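Local structure of hypothetical protein (Fusobacterium nucleatum subsp. nucleatum, 2GSL) at residues L28-Y33 with K46-K51; K55-I60 with A101-I106; F6-R11 with D69-V74. The protein is of unproven function but binds magnesium and might be a ribonuclease of the MrnC family, within the RNase III clan, that acts in RNA processing. All blocks are in the same frame, centred on the assembly; numbering follows the deposited sequence.

Contact 1. Residues L28-Y33 with K46-K51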
loop_
_atom_site.group_PDB
_atom_site.type_symbol
_atom_site.label_atom_id
_atom_site.label_comp_id
_atom_site.label_asym_id
_atom_site.label_seq_id
_atom_site.Cartn_x
_atom_site.Cartn_y
_atom_site.Cartn_z
ATOM N N LEU A 28 2.641 2.868 0.789
ATOM C CA LEU A 28 2.714 3.441 -0.562
ATOM C C LEU A 28 3.353 4.818 -0.607
ATOM O O LEU A 28 4.311 5.031 -1.341
ATOM C CB LEU A 28 1.317 3.523 -1.184
ATOM C CG LEU A 28 1.270 4.016 -2.619
ATOM C CD1 LEU A 28 2.274 3.226 -3.459
ATOM C CD2 LEU A 28 -0.121 3.847 -3.155
ATOM N N GLU A 29 2.816 5.750 0.168
ATOM C CA GLU A 29 3.355 7.089 0.198
ATOM C C GLU A 29 4.823 7.091 0.626
ATOM O O GLU A 29 5.643 7.766 0.002
ATOM C CB GLU A 29 2.521 7.965 1.125
ATOM C CG GLU A 29 1.162 8.305 0.546
ATOM C CD GLU A 29 1.255 8.817 -0.892
ATOM O OE1 GLU A 29 0.729 8.139 -1.813
ATOM O OE2 GLU A 29 1.862 9.893 -1.089
ATOM N N ILE A 30 5.168 6.327 1.666
ATOM C CA ILE A 30 6.559 6.281 2.136
ATOM C C ILE A 30 7.491 5.687 1.080
ATOM O O ILE A 30 8.552 6.243 0.803
ATOM C CB ILE A 30 6.700 5.484 3.472
ATOM C CG1 ILE A 30 5.978 6.231 4.594
ATOM C CG2 ILE A 30 8.158 5.334 3.856
ATOM C CD1 ILE A 30 6.375 7.688 4.724
ATOM N N ARG A 31 7.105 4.575 0.470
ATOM C CA ARG A 31 7.980 4.003 -0.535
ATOM C C ARG A 31 8.152 4.974 -1.695
ATOM O O ARG A 31 9.259 5.126 -2.229
ATOM C CB ARG A 31 7.429 2.686 -1.032
ATOM C CG ARG A 31 7.310 1.668 0.066
ATOM C CD ARG A 31 7.035 0.340 -0.550
ATOM N NE ARG A 31 6.893 -0.716 0.430
ATOM C CZ ARG A 31 6.632 -1.980 0.109
ATOM N NH1 ARG A 31 6.492 -2.316 -1.171
ATOM N NH2 ARG A 31 6.495 -2.907 1.057
ATOM N N LYS A 32 7.067 5.650 -2.073
ATOM C CA LYS A 32 7.123 6.613 -3.169
ATOM C C LYS A 32 8.203 7.670 -2.978
ATOM O O LYS A 32 9.047 7.872 -3.851
ATOM C CB LYS A 32 5.792 7.335 -3.336
ATOM C CG LYS A 32 4.712 6.532 -3.991
ATOM C CD LYS A 32 3.748 7.459 -4.720
ATOM C CE LYS A 32 3.135 8.479 -3.773
ATOM N NZ LYS A 32 2.077 9.318 -4.411
ATOM N N TYR A 33 8.149 8.359 -1.840
ATOM C CA TYR A 33 9.109 9.410 -1.523
ATOM C C TYR A 33 10.543 8.906 -1.490
ATOM O O TYR A 33 11.448 9.602 -1.917
ATOM C CB TYR A 33 8.776 10.051 -0.168
ATOM C CG TYR A 33 9.865 10.967 0.385
ATOM C CD1 TYR A 33 10.695 10.548 1.435
ATOM C CD2 TYR A 33 10.043 12.263 -0.116
ATOM C CE1 TYR A 33 11.668 11.398 1.982
ATOM C CE2 TYR A 33 11.015 13.123 0.419
ATOM C CZ TYR A 33 11.820 12.682 1.469
ATOM O OH TYR A 33 12.768 13.519 2.019
ATOM N N LYS A 46 15.523 -0.011 4.447
ATOM C CA LYS A 46 15.893 0.512 5.758
ATOM C C LYS A 46 15.214 1.847 6.070
ATOM O O LYS A 46 14.720 2.044 7.182
ATOM C CB LYS A 46 17.410 0.678 5.844
ATOM C CG LYS A 46 17.897 1.311 7.136
ATOM C CD LYS A 46 19.408 1.463 7.152
ATOM C CE LYS A 46 19.891 2.429 6.092
ATOM N NZ LYS A 46 21.383 2.394 6.010
ATOM N N TYR A 47 15.202 2.762 5.101
ATOM C CA TYR A 47 14.568 4.078 5.289
ATOM C C TYR A 47 13.042 3.978 5.371
ATOM O O TYR A 47 12.392 4.784 6.046
ATOM C CB TYR A 47 14.923 5.044 4.144
ATOM C CG TYR A 47 16.316 5.625 4.217
ATOM C CD1 TYR A 47 17.434 4.799 4.160
ATOM C CD2 TYR A 47 16.519 7.001 4.337
ATOM C CE1 TYR A 47 18.721 5.320 4.220
ATOM C CE2 TYR A 47 17.809 7.536 4.396
ATOM C CZ TYR A 47 18.907 6.682 4.337
ATOM O OH TYR A 47 20.196 7.174 4.395
ATOM N N VAL A 48 12.481 2.998 4.667
ATOM C CA VAL A 48 11.044 2.791 4.655
ATOM C C VAL A 48 10.572 2.288 6.012
ATOM O O VAL A 48 9.646 2.855 6.602
ATOM C CB VAL A 48 10.636 1.777 3.577
ATOM C CG1 VAL A 48 9.145 1.523 3.646
ATOM C CG2 VAL A 48 11.017 2.306 2.202
ATOM N N LYS A 49 11.221 1.233 6.507
ATOM C CA LYS A 49 10.870 0.643 7.794
ATOM C C LYS A 49 10.974 1.649 8.921
ATOM O O LYS A 49 10.269 1.560 9.932
ATOM C CB LYS A 49 11.777 -0.545 8.118
ATOM C CG LYS A 49 11.582 -1.730 7.209
ATOM C CD LYS A 49 12.329 -2.951 7.714
ATOM C CE LYS A 49 12.146 -4.136 6.755
ATOM N NZ LYS A 49 12.853 -5.384 7.197
ATOM N N ALA A 50 11.865 2.610 8.745
ATOM C CA ALA A 50 12.065 3.621 9.753
ATOM C C ALA A 50 10.822 4.462 9.950
ATOM O O ALA A 50 10.505 4.811 11.077
ATOM C CB ALA A 50 13.246 4.506 9.374
ATOM N N LYS A 51 10.105 4.792 8.881
ATOM C CA LYS A 51 8.914 5.628 9.060
ATOM C C LYS A 51 7.619 4.862 8.900
ATOM O O LYS A 51 6.554 5.457 8.791
ATOM C CB LYS A 51 8.887 6.802 8.072
ATOM C CG LYS A 51 10.219 7.306 7.595
ATOM C CD LYS A 51 11.121 7.769 8.707
ATOM C CE LYS A 51 12.474 8.159 8.102
ATOM N NZ LYS A 51 12.961 7.094 7.139
#
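I30 and R31 face V48 and K51 across two roughly antiparallel helix segments, whose axes come within 9.5 Å at an angle of 143° and whose closest CA pair, R31 with V48, is 6.1 Å apart. Only carbon meets carbon between the segments. The CG2 methyl of I30 lies anti to its own backbone N, which carries it to the facing helix: it sits 3.9 Å from V48 CA and the same distance from V48 CG1. The two side chains slide past one another in opposite directions. V48 CG1 has a second neighbour, R31 CG at 4.0 Å, so one methyl is touched by both residues. Further along, I30 CD1 approaches K51 CB at 4.3 Å.

The polar ends turn to other partners. The chain of R31 runs extended from CG to NE (chi3 -180°) past V48, and its guanidinium reaches the second subunit, where NH1 forms a salt bridge with D23 and a hydrogen bond with the F20 carbonyl; NH2 pairs with E27 of its own chain. K51 leaves the interface after CB, and its NZ donates to Y47 O at 2.6 Å, in the carbonyl plane and on a lone pair, while also bonding Y34 OH. The ammonium of a buried lysine is thereby gripped by two oxygens. Between 28-33 and 46-51 the contact is thus apolar, while polar ties between the two helices come from K51, through NZ to Y34 OH and through its carbonyl oxygen to W26 NE1; the R31 guanidinium is shared between E27 and the second subunit's D23, the probable active-site aspartate.

Contact 2. Residues K55-I60 with A101-I106; sequences KYQSLI and ALEAII. With MG (magnesium ion), chain G.
The magnesium site of this RNase III-type domain lies at one end of the contact, where Q57 on helix 54-64 meets E103 on helix 93-111. The short segments cross at 65°, with axes 9.6 Å apart at their closest. E103 binds the metal through one oxygen, OE1, at 2.3 Å; D23 and three waters are its other ligands. E103 OE2 accepts a hydrogen bond of 2.8 Å from water 1, itself a metal ligand, so both carboxylate oxygens serve the site, one directly and one through water. Q57 stands in the second shell: its chain, extended beyond CG, brings NE2 to E103 OE1 at 3.3 Å. That bond is weak, and the amide and carboxylate planes stand 87° apart, nearly perpendicular.

Behind the polar pair lies an apolar layer. L102 spreads its two methyls, CD1 lying 3.9 Å from Q57 CB and CD2 lying 3.7 Å from I60 CG2. W26 of helix 15-34 packs on both Q57 and L102. Acidic side chains from two helices, here D23 and E103, converging on magnesium over a helical core are typical of the RNase III catalytic centre.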
loop_
_atom_site.group_PDB
_atom_site.type_symbol
_atom_site.label_atom_id
_atom_site.label_comp_id
_atom_site.label_asym_id
_atom_site.label_seq_id
_atom_site.Cartn_x
_atom_site.Cartn_y
_atom_site.Cartn_z
ATOM N N LYS A 55 6.234 2.963 16.443
ATOM C CA LYS A 55 6.835 4.067 17.195
ATOM C C LYS A 55 6.789 5.380 16.421
ATOM O O LYS A 55 6.448 6.427 16.987
ATOM C CB LYS A 55 8.285 3.753 17.584
ATOM C CG LYS A 55 8.415 2.666 18.640
ATOM C CD LYS A 55 9.870 2.339 18.913
ATOM C CE LYS A 55 10.550 3.428 19.756
ATOM N NZ LYS A 55 9.982 3.499 21.152
ATOM N N TYR A 56 7.121 5.333 15.132
ATOM C CA TYR A 56 7.106 6.551 14.328
ATOM C C TYR A 56 5.682 7.057 14.069
ATOM O O TYR A 56 5.365 8.208 14.369
ATOM C CB TYR A 56 7.854 6.342 13.004
ATOM C CG TYR A 56 8.137 7.639 12.271
ATOM C CD1 TYR A 56 7.213 8.164 11.371
ATOM C CD2 TYR A 56 9.292 8.380 12.540
ATOM C CE1 TYR A 56 7.417 9.390 10.766
ATOM C CE2 TYR A 56 9.508 9.615 11.937
ATOM C CZ TYR A 56 8.559 10.116 11.051
ATOM O OH TYR A 56 8.727 11.361 10.479
ATOM N N GLN A 57 4.810 6.217 13.527
ATOM C CA GLN A 57 3.453 6.687 13.279
ATOM C C GLN A 57 2.901 7.348 14.546
ATOM O O GLN A 57 2.148 8.324 14.468
ATOM C CB GLN A 57 2.553 5.535 12.861
ATOM C CG GLN A 57 3.268 4.500 12.060
ATOM C CD GLN A 57 2.331 3.688 11.212
ATOM O OE1 GLN A 57 1.705 4.220 10.296
ATOM N NE2 GLN A 57 2.223 2.391 11.503
ATOM N N SER A 58 3.294 6.826 15.710
ATOM C CA SER A 58 2.851 7.362 17.000
ATOM C C SER A 58 3.307 8.807 17.206
ATOM O O SER A 58 2.575 9.629 17.765
ATOM C CB SER A 58 3.372 6.490 18.155
ATOM O OG SER A 58 3.018 7.047 19.420
ATOM N N LEU A 59 4.522 9.118 16.770
ATOM C CA LEU A 59 5.010 10.479 16.908
ATOM C C LEU A 59 4.173 11.334 15.988
ATOM O O LEU A 59 3.794 12.450 16.343
ATOM C CB LEU A 59 6.475 10.586 16.494
ATOM C CG LEU A 59 7.508 10.028 17.477
ATOM C CD1 LEU A 59 8.915 10.272 16.934
ATOM C CD2 LEU A 59 7.334 10.710 18.839
ATOM N N ILE A 60 3.880 10.803 14.805
ATOM C CA ILE A 60 3.075 11.539 13.853
ATOM C C ILE A 60 1.732 11.870 14.475
ATOM O O ILE A 60 1.367 13.039 14.604
ATOM C CB ILE A 60 2.829 10.731 12.562
ATOM C CG1 ILE A 60 4.148 10.520 11.822
ATOM C CG2 ILE A 60 1.839 11.471 11.662
ATOM C CD1 ILE A 60 4.803 11.808 11.367
ATOM N N ALA A 101 -4.599 4.353 15.331
ATOM C CA ALA A 101 -5.456 5.511 15.232
ATOM C C ALA A 101 -4.984 6.342 14.044
ATOM O O ALA A 101 -5.794 6.883 13.284
ATOM C CB ALA A 101 -5.394 6.326 16.521
ATOM N N LEU A 102 -3.665 6.441 13.891
ATOM C CA LEU A 102 -3.088 7.196 12.787
ATOM C C LEU A 102 -3.450 6.519 11.462
ATOM O O LEU A 102 -3.898 7.185 10.530
ATOM C CB LEU A 102 -1.560 7.303 12.955
ATOM C CG LEU A 102 -0.626 8.089 12.007
ATOM C CD1 LEU A 102 -0.319 7.255 10.781
ATOM C CD2 LEU A 102 -1.220 9.418 11.645
ATOM N N GLU A 103 -3.289 5.202 11.373
ATOM C CA GLU A 103 -3.626 4.511 10.127
ATOM C C GLU A 103 -5.136 4.511 9.888
ATOM O O GLU A 103 -5.597 4.295 8.768
ATOM C CB GLU A 103 -3.122 3.059 10.139
ATOM C CG GLU A 103 -1.640 2.914 10.373
ATOM C CD GLU A 103 -1.132 1.513 10.125
ATOM O OE1 GLU A 103 -0.136 1.386 9.375
ATOM O OE2 GLU A 103 -1.706 0.535 10.673
ATOM N N ALA A 104 -5.900 4.750 10.945
ATOM C CA ALA A 104 -7.344 4.770 10.834
ATOM C C ALA A 104 -7.740 6.089 10.198
ATOM O O ALA A 104 -8.577 6.132 9.299
ATOM C CB ALA A 104 -7.976 4.630 12.209
ATOM N N ILE A 105 -7.133 7.169 10.671
ATOM C CA ILE A 105 -7.410 8.489 10.124
ATOM C C ILE A 105 -6.975 8.540 8.655
ATOM O O ILE A 105 -7.736 8.979 7.803
ATOM C CB ILE A 105 -6.674 9.576 10.906
ATOM C CG1 ILE A 105 -7.242 9.649 12.321
ATOM C CG2 ILE A 105 -6.807 10.906 10.189
ATOM C CD1 ILE A 105 -6.446 10.530 13.248
ATOM N N ILE A 106 -5.759 8.083 8.367
ATOM C CA ILE A 106 -5.265 8.075 6.999
ATOM C C ILE A 106 -6.246 7.268 6.149
ATOM O O ILE A 106 -6.643 7.697 5.068
ATOM C CB ILE A 106 -3.815 7.435 6.881
ATOM C CG1 ILE A 106 -2.772 8.306 7.583
ATOM C CG2 ILE A 106 -3.382 7.349 5.415
ATOM C CD1 ILE A 106 -2.485 9.619 6.858
HETATM MG MG MG G . 1.151 -0.382 10.225
HETATM O O HOH W 1 -0.495 -1.943 10.516
HETATM O O HOH W 2 2.875 0.621 8.967
HETATM O O HOH W 3 2.411 -2.359 10.082
#

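Contact 3. Residues F6-R11 with D69-V74; sequences FSKDIR and DEEFKV
E71 meets K8 and D9 where the loop before helix 15-34 lies against the first turn of helix 70-80, at the edge of the all-helical RNase III-type fold. The backbones stay well apart, the nearest CA atoms, those of D9 and E71, being 9.5 Å from each other, and just 86 Å² is buried; the contact is therefore made by side-chain ends.

The E71 side chain bridges that gap. From CB, which points toward the loop, CG stands anti to the backbone N (chi1 167°), and the chain continues fully extended to CD (chi2 179°), so the carboxylate is carried well out toward the loop. Of its two oxygens OE2 does the touching. K8 comes from the opposite direction, its chain bent at chi2, and brings CE to 3.9 Å and NZ to 3.6 Å from E71 OE2. The ion pair is long, and K8 is exposed, which suggests a modest, solvent-screened attraction.

D9 arrives at about a right angle to E71, with the carboxylate planes 55° apart. Two acidic groups this close would be expected to disfavour each other, and the ammonium of K8 probably offsets part of that cost; a slight rise in the proton affinity of either acid is conceivable. L112, in the loop after helix 93-111, packs against K8, D9 and E71 alike. The D9 backbone gives the loop a second tie to the same helix, its carbonyl oxygen accepting a hydrogen bond from R78 NH2. Between the two carboxylates, D9 OD2 and E71 OE2 are 3.8 Å apart.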
loop_
_atom_site.group_PDB
_atom_site.type_symbol
_atom_site.label_atom_id
_atom_site.label_comp_id
_atom_site.label_asym_id
_atom_site.label_seq_id
_atom_site.Cartn_x
_atom_site.Cartn_y
_atom_site.Cartn_z
ATOM N N PHE A 6 -19.111 2.254 -1.234
ATOM C CA PHE A 6 -18.972 1.833 0.154
ATOM C C PHE A 6 -19.990 2.553 1.046
ATOM O O PHE A 6 -21.005 3.061 0.560
ATOM C CB PHE A 6 -17.548 2.129 0.640
ATOM C CG PHE A 6 -16.526 2.202 -0.468
ATOM C CD1 PHE A 6 -16.290 1.109 -1.300
ATOM C CD2 PHE A 6 -15.800 3.369 -0.682
ATOM C CE1 PHE A 6 -15.346 1.179 -2.329
ATOM C CE2 PHE A 6 -14.855 3.450 -1.706
ATOM C CZ PHE A 6 -14.628 2.351 -2.531
ATOM N N SER A 7 -19.707 2.586 2.348
ATOM C CA SER A 7 -20.565 3.242 3.337
ATOM C C SER A 7 -19.782 4.340 4.054
ATOM O O SER A 7 -18.594 4.526 3.796
ATOM C CB SER A 7 -21.066 2.229 4.370
ATOM O OG SER A 7 -21.953 1.284 3.795
ATOM N N LYS A 8 -20.444 5.061 4.955
ATOM C CA LYS A 8 -19.790 6.139 5.702
ATOM C C LYS A 8 -18.715 5.579 6.632
ATOM O O LYS A 8 -18.740 4.398 6.983
ATOM C CB LYS A 8 -20.821 6.935 6.519
ATOM C CG LYS A 8 -20.279 8.232 7.126
ATOM C CD LYS A 8 -19.779 9.182 6.036
ATOM C CE LYS A 8 -19.231 10.480 6.608
ATOM N NZ LYS A 8 -18.737 11.384 5.533
ATOM N N ASP A 9 -17.774 6.435 7.024
ATOM C CA ASP A 9 -16.681 6.042 7.909
ATOM C C ASP A 9 -17.208 5.528 9.232
ATOM O O ASP A 9 -16.493 4.867 9.986
ATOM C CB ASP A 9 -15.749 7.224 8.172
ATOM C CG ASP A 9 -15.287 7.893 6.897
ATOM O OD1 ASP A 9 -14.957 7.171 5.931
ATOM O OD2 ASP A 9 -15.243 9.142 6.864
ATOM N N ILE A 10 -18.460 5.854 9.521
ATOM C CA ILE A 10 -19.085 5.411 10.752
ATOM C C ILE A 10 -20.284 4.554 10.398
ATOM O O ILE A 10 -20.776 3.804 11.235
ATOM C CB ILE A 10 -19.551 6.609 11.623
ATOM C CG1 ILE A 10 -20.665 7.385 10.915
ATOM C CG2 ILE A 10 -18.362 7.531 11.910
ATOM C CD1 ILE A 10 -21.308 8.451 11.779
ATOM N N ARG A 11 -20.745 4.666 9.152
ATOM C CA ARG A 11 -21.906 3.907 8.685
ATOM C C ARG A 11 -21.753 2.434 9.024
ATOM O O ARG A 11 -22.712 1.778 9.433
ATOM C CB ARG A 11 -22.082 4.055 7.171
ATOM C CG ARG A 11 -23.390 3.477 6.630
ATOM C CD ARG A 11 -24.589 4.347 7.005
ATOM N NE ARG A 11 -25.840 3.822 6.465
ATOM C CZ ARG A 11 -26.995 4.480 6.479
ATOM N NH1 ARG A 11 -28.082 3.918 5.965
ATOM N NH2 ARG A 11 -27.067 5.700 7.000
ATOM N N ASP A 69 -9.382 18.079 11.717
ATOM C CA ASP A 69 -10.800 18.413 11.793
ATOM C C ASP A 69 -11.500 17.495 12.791
ATOM O O ASP A 69 -11.029 16.390 13.073
ATOM C CB ASP A 69 -11.485 18.276 10.420
ATOM C CG ASP A 69 -10.950 19.256 9.376
ATOM O OD1 ASP A 69 -10.796 20.455 9.694
ATOM O OD2 ASP A 69 -10.697 18.827 8.228
ATOM N N GLU A 70 -12.628 17.962 13.315
ATOM C CA GLU A 70 -13.423 17.214 14.284
ATOM C C GLU A 70 -13.694 15.770 13.863
ATOM O O GLU A 70 -13.433 14.828 14.621
ATOM C CB GLU A 70 -14.759 17.932 14.516
ATOM C CG GLU A 70 -14.753 18.901 15.684
ATOM C CD GLU A 70 -14.656 18.183 17.020
ATOM O OE1 GLU A 70 -14.547 18.868 18.064
ATOM O OE2 GLU A 70 -14.693 16.929 17.023
ATOM N N GLU A 71 -14.231 15.611 12.656
ATOM C CA GLU A 71 -14.567 14.296 12.109
ATOM C C GLU A 71 -13.439 13.269 12.253
ATOM O O GLU A 71 -13.685 12.086 12.508
ATOM C CB GLU A 71 -14.953 14.446 10.633
ATOM C CG GLU A 71 -15.019 13.151 9.836
ATOM C CD GLU A 71 -15.425 13.386 8.388
ATOM O OE1 GLU A 71 -14.853 14.299 7.736
ATOM O OE2 GLU A 71 -16.313 12.650 7.898
ATOM N N PHE A 72 -12.205 13.733 12.095
ATOM C CA PHE A 72 -11.043 12.870 12.190
ATOM C C PHE A 72 -10.631 12.615 13.623
ATOM O O PHE A 72 -10.256 11.499 13.981
ATOM C CB PHE A 72 -9.891 13.486 11.404
ATOM C CG PHE A 72 -10.164 13.584 9.943
ATOM C CD1 PHE A 72 -10.100 14.804 9.287
ATOM C CD2 PHE A 72 -10.546 12.455 9.229
ATOM C CE1 PHE A 72 -10.421 14.893 7.932
ATOM C CE2 PHE A 72 -10.869 12.531 7.883
ATOM C CZ PHE A 72 -10.809 13.745 7.231
ATOM N N LYS A 73 -10.692 13.655 14.443
ATOM C CA LYS A 73 -10.328 13.526 15.844
ATOM C C LYS A 73 -11.128 12.385 16.483
ATOM O O LYS A 73 -10.601 11.628 17.304
ATOM C CB LYS A 73 -10.604 14.836 16.585
ATOM C CG LYS A 73 -9.783 16.030 16.117
ATOM C CD LYS A 73 -9.931 17.194 17.092
ATOM C CE LYS A 73 -8.778 18.187 16.963
ATOM N NZ LYS A 73 -8.798 19.240 18.039
ATOM N N VAL A 74 -12.401 12.271 16.091
ATOM C CA VAL A 74 -13.306 11.233 16.589
ATOM C C VAL A 74 -12.774 9.852 16.202
ATOM O O VAL A 74 -12.576 8.980 17.059
ATOM C CB VAL A 74 -14.753 11.414 16.001
ATOM C CG1 VAL A 74 -15.687 10.312 16.504
ATOM C CG2 VAL A 74 -15.317 12.774 16.400
#

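From the N terminus, the loop at 6-11 comes first, but its partner 69-74 lies far along the chain, so contact 3 closes a long loop reaching from the start of the model to helix 70-80. Contact 1 opens and closes within that span, joining helices 15-34 and 41-52. Contact 2 follows contact 1 in series; it opens at 55-60, before contact 3 has closed, and closes at 101-106, so contacts 2 and 3 cross. Contact 2 is the middle link: A50 O lies 3.6 Å from Y56 CB on one flank, and I105 CG1 lies 3.9 Å from F72 O on the other. Contacts 1 and 3, with centres about 26 Å apart, flank the chain's centre on opposite sides.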